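Local coordinates for protein muconate lactonizing enzyme (Corynebacterium glutamicum, PDB 3I4K) that belongs to the muconate lactonizing enzyme branch of the enolase superfamily and carries a magnesium ion in its barrel domain, at residues 118-123 with 356-361; 222-227 with 247-252; 275-280 with 302-307. All blocks are in the same frame, centred on the assembly; numbering follows the deposited sequence.

In the fold
The chain pairs an N-terminal domain, with an antiparallel three-stranded sheet and helices, with a TIM-barrel-like domain, as in the enolase superfamily. Contact 1 holds the end of helix 104-121, in the N-terminal domain, against the loop after strand 351-353, late in the chain. Contacts 2 and 3 follow each other along the chain, both nested inside the loop that contact 1 closes. Contact 2 pairs neighbouring barrel strands 224-226 and 247-250. Contact 3 joins the loops after strands 271-274 and 298-301. The centres of contacts 2 and 3 are about 17 Å apart, and Asp-251 of contact 2 forms salt bridges to Lys-275 and Lys-278 of contact 3. Contact 1 lies away from the metal, its centre about 34 Å from that of contact 2.

Contact 1 (118-123 with 356-361); sequences WARSLN and QGPGLG
Arg-120 lies over the turn at Gly-359, and van der Waals packing carries most of this contact. The aliphatic part of the arginine comes first: its CG is 3.5 Å from Gly-359 CA. The chain runs extended from CG to NE, with chi2 174° and chi3 -179°, which carries the guanidinium past the glycine toward Pro-358. Beside it, the methyl CB of Ala-119 sits 4.0 Å from the same Gly-359 CA. With no side chain on Gly-359, the arginine can lie directly against its CA.

The flat end of Arg-120 makes a second kind of contact. One face of the guanidinium lies over the backbone, with Pro-358 O 3.6 Å above its plane and Gly-359 CA on the same face. Arg-120 NH1 also comes within 3.8 Å of Pro-358 CG on the proline ring.

The contact holds the end of helix 104-121, in the N-terminal domain of this enolase-type fold, against the C-terminal part of the chain, after strand 351-353, where Leu-360 also touches helix 308-320 of the barrel. Each side contains a defined turn. Asn-123 takes positive phi and closes the helix in a Schellman motif. Residues Pro-358 to Gly-361 form a type II' beta turn.

Polar bonds come from nearby residues. Asp-116, one helical turn back, takes a salt bridge from Arg-120 NE. The same Asp-116 OD1 accepts a hydrogen bond from Leu-360 N, so one carboxylate oxygen links helix and turn. Gly-359 is also tied by backbone hydrogen bonds to Val-124 and Val-126, just beyond the helix end.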
ATOM      1  N   TRP A 118      -7.925  -9.589  14.977  1.00 51.72           N
ATOM      2  CA  TRP A 118      -6.505  -9.940  14.947  1.00 51.92           C
ATOM      3  C   TRP A 118      -5.657  -9.037  15.854  1.00 51.36           C
ATOM      4  O   TRP A 118      -4.816  -9.521  16.615  1.00 50.72           O
ATOM      5  CB  TRP A 118      -6.001  -9.872  13.501  1.00 53.97           C
ATOM      6  CG  TRP A 118      -4.732 -10.632  13.229  1.00 57.67           C
ATOM      7  CD1 TRP A 118      -4.147 -11.577  14.026  1.00 58.80           C
ATOM      8  CD2 TRP A 118      -3.929 -10.555  12.046  1.00 58.97           C
ATOM      9  NE1 TRP A 118      -3.032 -12.094  13.410  1.00 58.64           N
ATOM     10  CE2 TRP A 118      -2.875 -11.485  12.193  1.00 58.93           C
ATOM     11  CE3 TRP A 118      -4.000  -9.790  10.872  1.00 58.03           C
ATOM     12  CZ2 TRP A 118      -1.898 -11.670  11.211  1.00 59.19           C
ATOM     13  CZ3 TRP A 118      -3.030  -9.975   9.897  1.00 58.04           C
ATOM     14  CH2 TRP A 118      -1.993 -10.908  10.073  1.00 59.41           C
ATOM     15  N   ALA A 119      -5.879  -7.727  15.779  1.00 49.79           N
ATOM     16  CA  ALA A 119      -5.124  -6.789  16.599  1.00 50.08           C
ATOM     17  C   ALA A 119      -5.375  -7.018  18.096  1.00 51.36           C
ATOM     18  O   ALA A 119      -4.469  -6.859  18.915  1.00 49.82           O
ATOM     19  CB  ALA A 119      -5.476  -5.358  16.217  1.00 48.62           C
ATOM     20  N   ARG A 120      -6.605  -7.374  18.454  1.00 52.07           N
ATOM     21  CA  ARG A 120      -6.925  -7.630  19.858  1.00 52.84           C
ATOM     22  C   ARG A 120      -6.291  -8.950  20.293  1.00 53.01           C
ATOM     23  O   ARG A 120      -5.779  -9.063  21.410  1.00 52.89           O
ATOM     24  CB  ARG A 120      -8.445  -7.665  20.067  1.00 50.50           C
ATOM     25  CG  ARG A 120      -9.092  -6.281  20.044  1.00 51.21           C
ATOM     26  CD  ARG A 120     -10.607  -6.363  20.120  1.00 51.81           C
ATOM     27  NE  ARG A 120     -11.229  -5.044  20.075  1.00 51.47           N
ATOM     28  CZ  ARG A 120     -11.200  -4.169  21.074  1.00 51.82           C
ATOM     29  NH1 ARG A 120     -10.585  -4.477  22.210  1.00 52.08           N
ATOM     30  NH2 ARG A 120     -11.764  -2.978  20.931  1.00 48.83           N
ATOM     31  N   SER A 121      -6.315  -9.939  19.400  1.00 53.02           N
ATOM     32  CA  SER A 121      -5.728 -11.241  19.683  1.00 53.12           C
ATOM     33  C   SER A 121      -4.228 -11.125  19.922  1.00 55.13           C
ATOM     34  O   SER A 121      -3.656 -11.901  20.690  1.00 56.87           O
ATOM     35  CB  SER A 121      -5.967 -12.212  18.523  1.00 52.66           C
ATOM     36  OG  SER A 121      -7.316 -12.637  18.460  1.00 53.05           O
ATOM     37  N   LEU A 122      -3.591 -10.164  19.259  1.00 55.26           N
ATOM     38  CA  LEU A 122      -2.150  -9.963  19.402  1.00 53.88           C
ATOM     39  C   LEU A 122      -1.895  -8.917  20.473  1.00 53.07           C
ATOM     40  O   LEU A 122      -0.749  -8.618  20.821  1.00 51.71           O
ATOM     41  CB  LEU A 122      -1.545  -9.493  18.079  1.00 53.24           C
ATOM     42  CG  LEU A 122      -1.766 -10.339  16.824  1.00 55.13           C
ATOM     43  CD1 LEU A 122      -1.099  -9.634  15.639  1.00 54.05           C
ATOM     44  CD2 LEU A 122      -1.192 -11.743  17.004  1.00 53.70           C
ATOM     45  N   ASN A 123      -2.987  -8.360  20.982  1.00 52.37           N
ATOM     46  CA  ASN A 123      -2.947  -7.337  22.015  1.00 51.78           C
ATOM     47  C   ASN A 123      -2.239  -6.058  21.569  1.00 50.70           C
ATOM     48  O   ASN A 123      -1.344  -5.546  22.251  1.00 49.27           O
ATOM     49  CB  ASN A 123      -2.296  -7.894  23.288  1.00 53.71           C
ATOM     50  CG  ASN A 123      -2.552  -7.016  24.498  1.00 56.51           C
ATOM     51  OD1 ASN A 123      -3.704  -6.728  24.840  1.00 57.09           O
ATOM     52  ND2 ASN A 123      -1.481  -6.580  25.153  1.00 58.00           N
ATOM     53  N   GLN A 356      -6.519   5.105  21.810  1.00 60.85           N
ATOM     54  CA  GLN A 356      -5.432   4.282  22.323  1.00 61.12           C
ATOM     55  C   GLN A 356      -6.023   2.994  22.883  1.00 60.07           C
ATOM     56  O   GLN A 356      -7.142   2.985  23.401  1.00 60.76           O
ATOM     57  CB  GLN A 356      -4.669   5.039  23.411  1.00 62.98           C
ATOM     58  CG  GLN A 356      -3.983   6.300  22.911  1.00 64.72           C
ATOM     59  CD  GLN A 356      -2.896   6.004  21.894  1.00 66.90           C
ATOM     60  OE1 GLN A 356      -1.871   5.403  22.221  1.00 67.54           O
ATOM     61  NE2 GLN A 356      -3.115   6.421  20.649  1.00 66.94           N
ATOM     62  N   GLY A 357      -5.278   1.903  22.762  1.00 58.82           N
ATOM     63  CA  GLY A 357      -5.762   0.630  23.260  1.00 55.84           C
ATOM     64  C   GLY A 357      -5.825  -0.421  22.169  1.00 54.53           C
ATOM     65  O   GLY A 357      -5.700  -0.103  20.984  1.00 54.16           O
ATOM     66  N   PRO A 358      -6.035  -1.689  22.542  1.00 52.33           N
ATOM     67  CA  PRO A 358      -6.115  -2.804  21.595  1.00 51.83           C
ATOM     68  C   PRO A 358      -7.225  -2.636  20.559  1.00 51.63           C
ATOM     69  O   PRO A 358      -8.138  -1.826  20.741  1.00 49.09           O
ATOM     70  CB  PRO A 358      -6.350  -4.004  22.508  1.00 52.02           C
ATOM     71  CG  PRO A 358      -7.165  -3.410  23.614  1.00 51.21           C
ATOM     72  CD  PRO A 358      -6.420  -2.126  23.894  1.00 51.71           C
ATOM     73  N   GLY A 359      -7.143  -3.415  19.482  1.00 51.79           N
ATOM     74  CA  GLY A 359      -8.148  -3.342  18.435  1.00 52.95           C
ATOM     75  C   GLY A 359      -8.336  -1.922  17.940  1.00 53.62           C
ATOM     76  O   GLY A 359      -7.358  -1.187  17.801  1.00 52.84           O
ATOM     77  N   LEU A 360      -9.581  -1.526  17.680  1.00 54.04           N
ATOM     78  CA  LEU A 360      -9.844  -0.171  17.206  1.00 54.85           C
ATOM     79  C   LEU A 360      -9.566   0.857  18.294  1.00 54.89           C
ATOM     80  O   LEU A 360      -9.508   2.056  18.023  1.00 55.66           O
ATOM     81  CB  LEU A 360     -11.296  -0.017  16.734  1.00 55.61           C
ATOM     82  CG  LEU A 360     -11.752  -0.585  15.386  1.00 56.22           C
ATOM     83  CD1 LEU A 360     -10.628  -0.480  14.369  1.00 55.05           C
ATOM     84  CD2 LEU A 360     -12.170  -2.018  15.548  1.00 57.15           C
ATOM     85  N   GLY A 361      -9.390   0.382  19.524  1.00 55.28           N
ATOM     86  CA  GLY A 361      -9.132   1.282  20.635  1.00 53.95           C
ATOM     87  C   GLY A 361     -10.440   1.674  21.294  1.00 54.41           C
ATOM     88  O   GLY A 361     -10.514   2.637  22.063  1.00 54.53           O
TER

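Contact 2 (222-227 with 247-252); sequences VELFEQ and SVMADE. With MG (magnesium ion), chain J.
Glu-226 and Met-249, the latter modelled as selenomethionine, lie side by side on one face of a parallel strand pair and point the same way. Glu-226 is extended beyond CG (chi2 173°) and delivers OE2 to the magnesium ion at 2.2 Å. Asp-251 crosses it obliquely, with the carboxylate planes 39° apart, and binds the same ion through OD2 at 2.0 Å. The two oxygens are close because they share the metal, which Asp-200 also binds. Lys-169 pairs with Glu-226 OE1, and Lys-278 with Asp-251 OD1. Leu-224 crosses Met-249 on this face, its CD2 4.0 Å from Met-249 CB.

Gln-227 bends at chi2 (75°), turning its amide across to the neighbouring segment, just beyond the strand ends. Its OE1 accepts from Asp-251 N at 2.9 Å, in the plane of the carbonyl. This bond ties down the backbone of a metal ligand. Gln-227 NE2 bonds Ser-253 OG and Thr-229 O, which fixes the turn of the amide. The strands are joined by Phe-225 N to Ser-247 O, Met-249 N to Phe-225 O and Gln-227 N to Met-249 O.

Phe-225 and Val-248 take the other face and pack on helix 234-244, the crossover of this beta-alpha-beta unit. Phe-225 also meets helix 207-219, and strand 196-200 continues the barrel beyond 224-226.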
ATOM      1  N   VAL A 222     -14.878  30.103  -1.254  1.00 39.36           N
ATOM      2  CA  VAL A 222     -14.893  28.651  -1.076  1.00 37.46           C
ATOM      3  C   VAL A 222     -13.566  28.109  -1.635  1.00 38.10           C
ATOM      4  O   VAL A 222     -13.206  28.394  -2.775  1.00 39.19           O
ATOM      5  CB  VAL A 222     -16.091  28.000  -1.806  1.00 36.56           C
ATOM      6  CG1 VAL A 222     -15.998  26.492  -1.709  1.00 33.40           C
ATOM      7  CG2 VAL A 222     -17.397  28.482  -1.188  1.00 34.76           C
ATOM      8  N   GLU A 223     -12.851  27.330  -0.828  1.00 38.40           N
ATOM      9  CA  GLU A 223     -11.539  26.806  -1.220  1.00 39.24           C
ATOM     10  C   GLU A 223     -11.501  25.404  -1.784  1.00 37.48           C
ATOM     11  O   GLU A 223     -10.463  24.969  -2.267  1.00 37.54           O
ATOM     12  CB  GLU A 223     -10.584  26.800  -0.026  1.00 39.06           C
ATOM     13  CG  GLU A 223     -10.492  28.072   0.752  1.00 44.07           C
ATOM     14  CD  GLU A 223      -9.361  28.010   1.754  1.00 45.14           C
ATOM     15  OE1 GLU A 223      -9.278  26.997   2.485  1.00 43.68           O
ATOM     16  OE2 GLU A 223      -8.559  28.966   1.804  1.00 47.69           O
ATOM     17  N   LEU A 224     -12.603  24.679  -1.704  1.00 35.81           N
ATOM     18  CA  LEU A 224     -12.573  23.317  -2.189  1.00 36.73           C
ATOM     19  C   LEU A 224     -13.923  22.843  -2.677  1.00 34.59           C
ATOM     20  O   LEU A 224     -14.920  22.937  -1.960  1.00 37.07           O
ATOM     21  CB  LEU A 224     -12.070  22.389  -1.069  1.00 33.43           C
ATOM     22  CG  LEU A 224     -11.871  20.908  -1.413  1.00 35.82           C
ATOM     23  CD1 LEU A 224     -10.579  20.739  -2.185  1.00 33.37           C
ATOM     24  CD2 LEU A 224     -11.798  20.081  -0.141  1.00 34.83           C
ATOM     25  N   PHE A 225     -13.951  22.332  -3.899  1.00 34.58           N
ATOM     26  CA  PHE A 225     -15.189  21.813  -4.458  1.00 33.55           C
ATOM     27  C   PHE A 225     -15.153  20.287  -4.487  1.00 34.25           C
ATOM     28  O   PHE A 225     -14.507  19.687  -5.354  1.00 34.16           O
ATOM     29  CB  PHE A 225     -15.414  22.337  -5.880  1.00 32.58           C
ATOM     30  CG  PHE A 225     -15.393  23.837  -5.999  1.00 33.59           C
ATOM     31  CD1 PHE A 225     -15.990  24.641  -5.034  1.00 32.09           C
ATOM     32  CD2 PHE A 225     -14.815  24.444  -7.111  1.00 30.93           C
ATOM     33  CE1 PHE A 225     -16.012  26.039  -5.180  1.00 33.88           C
ATOM     34  CE2 PHE A 225     -14.831  25.819  -7.266  1.00 30.98           C
ATOM     35  CZ  PHE A 225     -15.432  26.624  -6.296  1.00 31.37           C
ATOM     36  N   GLU A 226     -15.832  19.661  -3.530  1.00 32.18           N
ATOM     37  CA  GLU A 226     -15.895  18.201  -3.475  1.00 31.13           C
ATOM     38  C   GLU A 226     -16.990  17.684  -4.408  1.00 32.23           C
ATOM     39  O   GLU A 226     -18.110  18.205  -4.411  1.00 33.25           O
ATOM     40  CB  GLU A 226     -16.166  17.724  -2.047  1.00 29.36           C
ATOM     41  CG  GLU A 226     -16.399  16.207  -1.928  1.00 31.28           C
ATOM     42  CD  GLU A 226     -16.498  15.727  -0.486  1.00 28.73           C
ATOM     43  OE1 GLU A 226     -16.414  16.569   0.435  1.00 28.62           O
ATOM     44  OE2 GLU A 226     -16.660  14.505  -0.271  1.00 33.10           O
ATOM     45  N   GLN A 227     -16.643  16.664  -5.196  1.00 30.95           N
ATOM     46  CA  GLN A 227     -17.529  16.013  -6.160  1.00 30.00           C
ATOM     47  C   GLN A 227     -18.792  16.797  -6.531  1.00 31.84           C
ATOM     48  O   GLN A 227     -19.912  16.368  -6.238  1.00 32.72           O
ATOM     49  CB  GLN A 227     -17.936  14.633  -5.634  1.00 29.53           C
ATOM     50  CG  GLN A 227     -18.394  13.667  -6.718  1.00 28.77           C
ATOM     51  CD  GLN A 227     -17.229  13.106  -7.545  1.00 29.37           C
ATOM     52  OE1 GLN A 227     -16.215  12.658  -6.988  1.00 27.90           O
ATOM     53  NE2 GLN A 227     -17.378  13.110  -8.868  1.00 25.94           N
ATOM     54  N   SER A 247      -9.212  24.078  -6.034  1.00 34.50           N
ATOM     55  CA  SER A 247      -9.062  22.636  -5.955  1.00 34.12           C
ATOM     56  C   SER A 247     -10.385  21.926  -5.908  1.00 32.80           C
ATOM     57  O   SER A 247     -11.400  22.471  -5.449  1.00 31.39           O
ATOM     58  CB  SER A 247      -8.266  22.239  -4.708  1.00 32.24           C
ATOM     59  OG  SER A 247      -6.985  22.815  -4.731  1.00 34.47           O
ATOM     60  N   VAL A 248     -10.340  20.684  -6.368  1.00 31.14           N
ATOM     61  CA  VAL A 248     -11.481  19.794  -6.390  1.00 28.98           C
ATOM     62  C   VAL A 248     -11.084  18.559  -5.582  1.00 29.15           C
ATOM     63  O   VAL A 248      -9.911  18.179  -5.552  1.00 27.00           O
ATOM     64  CB  VAL A 248     -11.805  19.373  -7.840  1.00 30.04           C
ATOM     65  CG1 VAL A 248     -12.557  18.050  -7.855  1.00 24.69           C
ATOM     66  CG2 VAL A 248     -12.609  20.469  -8.529  1.00 27.51           C
HETATM   67  N   MSE A 249     -12.048  17.956  -4.899  1.00 29.45           N
HETATM   68  CA  MSE A 249     -11.790  16.734  -4.139  1.00 29.96           C
HETATM   69  C   MSE A 249     -12.705  15.658  -4.719  1.00 29.14           C
HETATM   70  O   MSE A 249     -13.919  15.862  -4.842  1.00 28.08           O
HETATM   71  CB  MSE A 249     -12.076  16.923  -2.636  1.00 31.62           C
HETATM   72  CG  MSE A 249     -12.037  15.606  -1.839  1.00 32.77           C
HETATM   73 SE   MSE A 249     -11.590  15.814   0.050  1.00 45.45          SE
HETATM   74  CE  MSE A 249     -13.345  16.384   0.693  1.00 38.46           C
ATOM     75  N   ALA A 250     -12.119  14.525  -5.098  1.00 27.43           N
ATOM     76  CA  ALA A 250     -12.890  13.433  -5.678  1.00 28.21           C
ATOM     77  C   ALA A 250     -13.392  12.530  -4.564  1.00 29.73           C
ATOM     78  O   ALA A 250     -12.640  12.185  -3.655  1.00 30.34           O
ATOM     79  CB  ALA A 250     -12.020  12.631  -6.658  1.00 27.14           C
ATOM     80  N   ASP A 251     -14.670  12.170  -4.630  1.00 30.32           N
ATOM     81  CA  ASP A 251     -15.276  11.296  -3.643  1.00 29.15           C
ATOM     82  C   ASP A 251     -15.942  10.132  -4.368  1.00 29.55           C
ATOM     83  O   ASP A 251     -15.364   9.057  -4.453  1.00 29.19           O
ATOM     84  CB  ASP A 251     -16.300  12.067  -2.801  1.00 32.09           C
ATOM     85  CG  ASP A 251     -16.794  11.271  -1.598  1.00 32.77           C
ATOM     86  OD1 ASP A 251     -16.445  10.073  -1.480  1.00 32.33           O
ATOM     87  OD2 ASP A 251     -17.543  11.852  -0.780  1.00 37.08           O
ATOM     88  N   GLU A 252     -17.141  10.332  -4.921  1.00 31.27           N
ATOM     89  CA  GLU A 252     -17.782   9.220  -5.619  1.00 30.96           C
ATOM     90  C   GLU A 252     -16.981   8.759  -6.830  1.00 30.06           C
ATOM     91  O   GLU A 252     -17.152   7.633  -7.282  1.00 31.15           O
ATOM     92  CB  GLU A 252     -19.231   9.533  -6.035  1.00 36.01           C
ATOM     93  CG  GLU A 252     -19.674  10.978  -5.939  1.00 41.85           C
ATOM     94  CD  GLU A 252     -19.992  11.440  -4.527  1.00 39.95           C
ATOM     95  OE1 GLU A 252     -21.161  11.361  -4.088  1.00 41.92           O
ATOM     96  OE2 GLU A 252     -19.060  11.896  -3.853  1.00 43.75           O
TER
HETATM   97 MG    MG J 385     -18.574  13.513  -0.277  1.00 28.28          MG
HETATM   98  O   HOH W   1      -8.556  25.682  -3.783  1.00 28.89           O
HETATM   99  O   HOH W   2     -19.086  13.743  -2.296  1.00 33.52           O

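Contact 3 (275-280 with 302-307); sequences KTTKHG and ATSLEG
Thr-277 and Glu-306 meet tip to tip. Thr-277 OG1 donates to Glu-306 OE2 at 2.9 Å and uses the anti lone pair of that oxygen. The threonine hydroxyl reaches there from between its backbone N and carbonyl carbon (chi1 45°). Ser-304 OG also lies 2.9 Å from Thr-277 OG1. Lys-275 runs extended beyond CG alongside the second loop. Its CG is 3.4 Å from Ala-302 CB, a tight carbon contact, and its CD passes Ser-304 OG at 3.2 Å.

A second donor fixes the carboxylate. Ser-304 N bonds Glu-306 OE2 at 3.0 Å, coming from above the carboxylate plane, so one oxygen is gripped by both loops. A water bridges Lys-275 NZ, at 2.6 Å, and Ser-304 OG. Lys-275 NZ also bonds Asp-251 OD2, a magnesium ligand, which helps place the amine beside the metal site.

Further out, Thr-277 to Gly-280 form a type I beta turn, and Gly-307 is the N-cap of helix 308-320. These are loops at the C-terminal ends of barrel strands 271-274 and 298-301, where the metal site of this fold lies. Tyr-105 of helix 104-121 touches Thr-277 and Ser-304, while Thr-276 packs on helix 282-294.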
ATOM      1  N   LYS A 275     -11.863   6.939   2.298  1.00 31.80           N
ATOM      2  CA  LYS A 275     -12.730   6.387   3.332  1.00 31.88           C
ATOM      3  C   LYS A 275     -12.509   4.879   3.370  1.00 32.53           C
ATOM      4  O   LYS A 275     -12.675   4.192   2.354  1.00 32.68           O
ATOM      5  CB  LYS A 275     -14.197   6.668   2.998  1.00 31.30           C
ATOM      6  CG  LYS A 275     -14.508   8.112   2.654  1.00 28.24           C
ATOM      7  CD  LYS A 275     -15.997   8.289   2.334  1.00 29.71           C
ATOM      8  CE  LYS A 275     -16.316   9.737   1.964  1.00 28.53           C
ATOM      9  NZ  LYS A 275     -17.699   9.908   1.460  1.00 27.95           N
ATOM     10  N   THR A 276     -12.141   4.365   4.538  1.00 32.59           N
ATOM     11  CA  THR A 276     -11.888   2.939   4.689  1.00 33.05           C
ATOM     12  C   THR A 276     -13.105   2.099   4.323  1.00 32.67           C
ATOM     13  O   THR A 276     -12.975   0.967   3.858  1.00 32.39           O
ATOM     14  CB  THR A 276     -11.426   2.623   6.130  1.00 35.65           C
ATOM     15  OG1 THR A 276     -12.388   3.131   7.072  1.00 36.22           O
ATOM     16  CG2 THR A 276     -10.077   3.285   6.396  1.00 33.92           C
ATOM     17  N   THR A 277     -14.291   2.664   4.506  1.00 34.20           N
ATOM     18  CA  THR A 277     -15.518   1.950   4.180  1.00 34.13           C
ATOM     19  C   THR A 277     -15.756   1.860   2.670  1.00 35.60           C
ATOM     20  O   THR A 277     -15.975   0.770   2.126  1.00 34.99           O
ATOM     21  CB  THR A 277     -16.744   2.612   4.859  1.00 34.90           C
ATOM     22  OG1 THR A 277     -16.680   4.037   4.705  1.00 37.38           O
ATOM     23  CG2 THR A 277     -16.766   2.272   6.353  1.00 32.57           C
ATOM     24  N   LYS A 278     -15.692   3.006   1.999  1.00 32.96           N
ATOM     25  CA  LYS A 278     -15.904   3.077   0.560  1.00 32.79           C
ATOM     26  C   LYS A 278     -14.857   2.311  -0.255  1.00 33.54           C
ATOM     27  O   LYS A 278     -15.167   1.803  -1.326  1.00 30.82           O
ATOM     28  CB  LYS A 278     -15.924   4.538   0.110  1.00 33.27           C
ATOM     29  CG  LYS A 278     -15.997   4.742  -1.412  1.00 32.95           C
ATOM     30  CD  LYS A 278     -15.855   6.229  -1.788  1.00 30.72           C
ATOM     31  CE  LYS A 278     -14.556   6.832  -1.242  1.00 30.95           C
ATOM     32  NZ  LYS A 278     -14.322   8.230  -1.732  1.00 28.74           N
ATOM     33  N   HIS A 279     -13.630   2.216   0.255  1.00 32.93           N
ATOM     34  CA  HIS A 279     -12.581   1.529  -0.482  1.00 34.71           C
ATOM     35  C   HIS A 279     -12.593   0.030  -0.292  1.00 35.67           C
ATOM     36  O   HIS A 279     -11.832  -0.694  -0.935  1.00 35.54           O
ATOM     37  CB  HIS A 279     -11.215   2.101  -0.113  1.00 33.41           C
ATOM     38  CG  HIS A 279     -11.076   3.555  -0.434  1.00 33.76           C
ATOM     39  ND1 HIS A 279     -11.462   4.085  -1.646  1.00 33.99           N
ATOM     40  CD2 HIS A 279     -10.589   4.588   0.292  1.00 33.87           C
ATOM     41  CE1 HIS A 279     -11.219   5.385  -1.651  1.00 34.77           C
ATOM     42  NE2 HIS A 279     -10.689   5.715  -0.488  1.00 32.21           N
ATOM     43  N   GLY A 280     -13.462  -0.441   0.591  1.00 36.84           N
ATOM     44  CA  GLY A 280     -13.552  -1.869   0.819  1.00 35.91           C
ATOM     45  C   GLY A 280     -12.534  -2.431   1.786  1.00 35.51           C
ATOM     46  O   GLY A 280     -12.062  -3.555   1.606  1.00 36.72           O
ATOM     47  N   ALA A 302     -11.638  11.138   4.908  1.00 36.68           N
ATOM     48  CA  ALA A 302     -13.076  11.296   4.706  1.00 37.36           C
ATOM     49  C   ALA A 302     -13.952  10.284   5.447  1.00 37.35           C
ATOM     50  O   ALA A 302     -13.506   9.197   5.832  1.00 37.18           O
ATOM     51  CB  ALA A 302     -13.398  11.267   3.193  1.00 35.04           C
ATOM     52  N   THR A 303     -15.219  10.647   5.607  1.00 37.78           N
ATOM     53  CA  THR A 303     -16.169   9.807   6.321  1.00 38.89           C
ATOM     54  C   THR A 303     -17.423   9.500   5.530  1.00 39.10           C
ATOM     55  O   THR A 303     -17.878  10.305   4.713  1.00 38.60           O
ATOM     56  CB  THR A 303     -16.599  10.472   7.651  1.00 37.17           C
ATOM     57  OG1 THR A 303     -17.421   9.570   8.392  1.00 39.02           O
ATOM     58  CG2 THR A 303     -17.372  11.756   7.392  1.00 35.33           C
ATOM     59  N   SER A 304     -17.959   8.308   5.767  1.00 39.84           N
ATOM     60  CA  SER A 304     -19.192   7.871   5.139  1.00 41.13           C
ATOM     61  C   SER A 304     -20.224   7.982   6.260  1.00 41.84           C
ATOM     62  O   SER A 304     -21.268   7.320   6.231  1.00 41.22           O
ATOM     63  CB  SER A 304     -19.074   6.416   4.691  1.00 41.22           C
ATOM     64  OG  SER A 304     -18.200   6.299   3.586  1.00 43.80           O
ATOM     65  N   LEU A 305     -19.908   8.838   7.235  1.00 39.60           N
ATOM     66  CA  LEU A 305     -20.735   9.046   8.420  1.00 41.23           C
ATOM     67  C   LEU A 305     -20.774   7.743   9.206  1.00 41.09           C
ATOM     68  O   LEU A 305     -21.846   7.232   9.546  1.00 39.85           O
ATOM     69  CB  LEU A 305     -22.153   9.483   8.045  1.00 40.32           C
ATOM     70  CG  LEU A 305     -22.448  10.986   7.977  1.00 42.18           C
ATOM     71  CD1 LEU A 305     -21.175  11.829   8.069  1.00 42.21           C
ATOM     72  CD2 LEU A 305     -23.194  11.260   6.680  1.00 42.89           C
ATOM     73  N   GLU A 306     -19.587   7.205   9.474  1.00 41.59           N
ATOM     74  CA  GLU A 306     -19.460   5.965  10.233  1.00 41.63           C
ATOM     75  C   GLU A 306     -19.841   6.193  11.684  1.00 41.06           C
ATOM     76  O   GLU A 306     -19.771   7.322  12.187  1.00 39.02           O
ATOM     77  CB  GLU A 306     -18.014   5.441  10.222  1.00 41.35           C
ATOM     78  CG  GLU A 306     -17.458   5.027   8.862  1.00 41.96           C
ATOM     79  CD  GLU A 306     -16.948   6.198   8.044  1.00 40.39           C
ATOM     80  OE1 GLU A 306     -16.954   7.339   8.553  1.00 40.94           O
ATOM     81  OE2 GLU A 306     -16.535   5.970   6.891  1.00 41.71           O
ATOM     82  N   GLY A 307     -20.241   5.114  12.347  1.00 41.59           N
ATOM     83  CA  GLY A 307     -20.566   5.199  13.755  1.00 43.85           C
ATOM     84  C   GLY A 307     -19.232   5.180  14.490  1.00 45.85           C
ATOM     85  O   GLY A 307     -18.188   5.395  13.867  1.00 45.14           O
TER
HETATM   86  O   HOH W   3     -19.222   7.798   1.618  1.00 34.86           O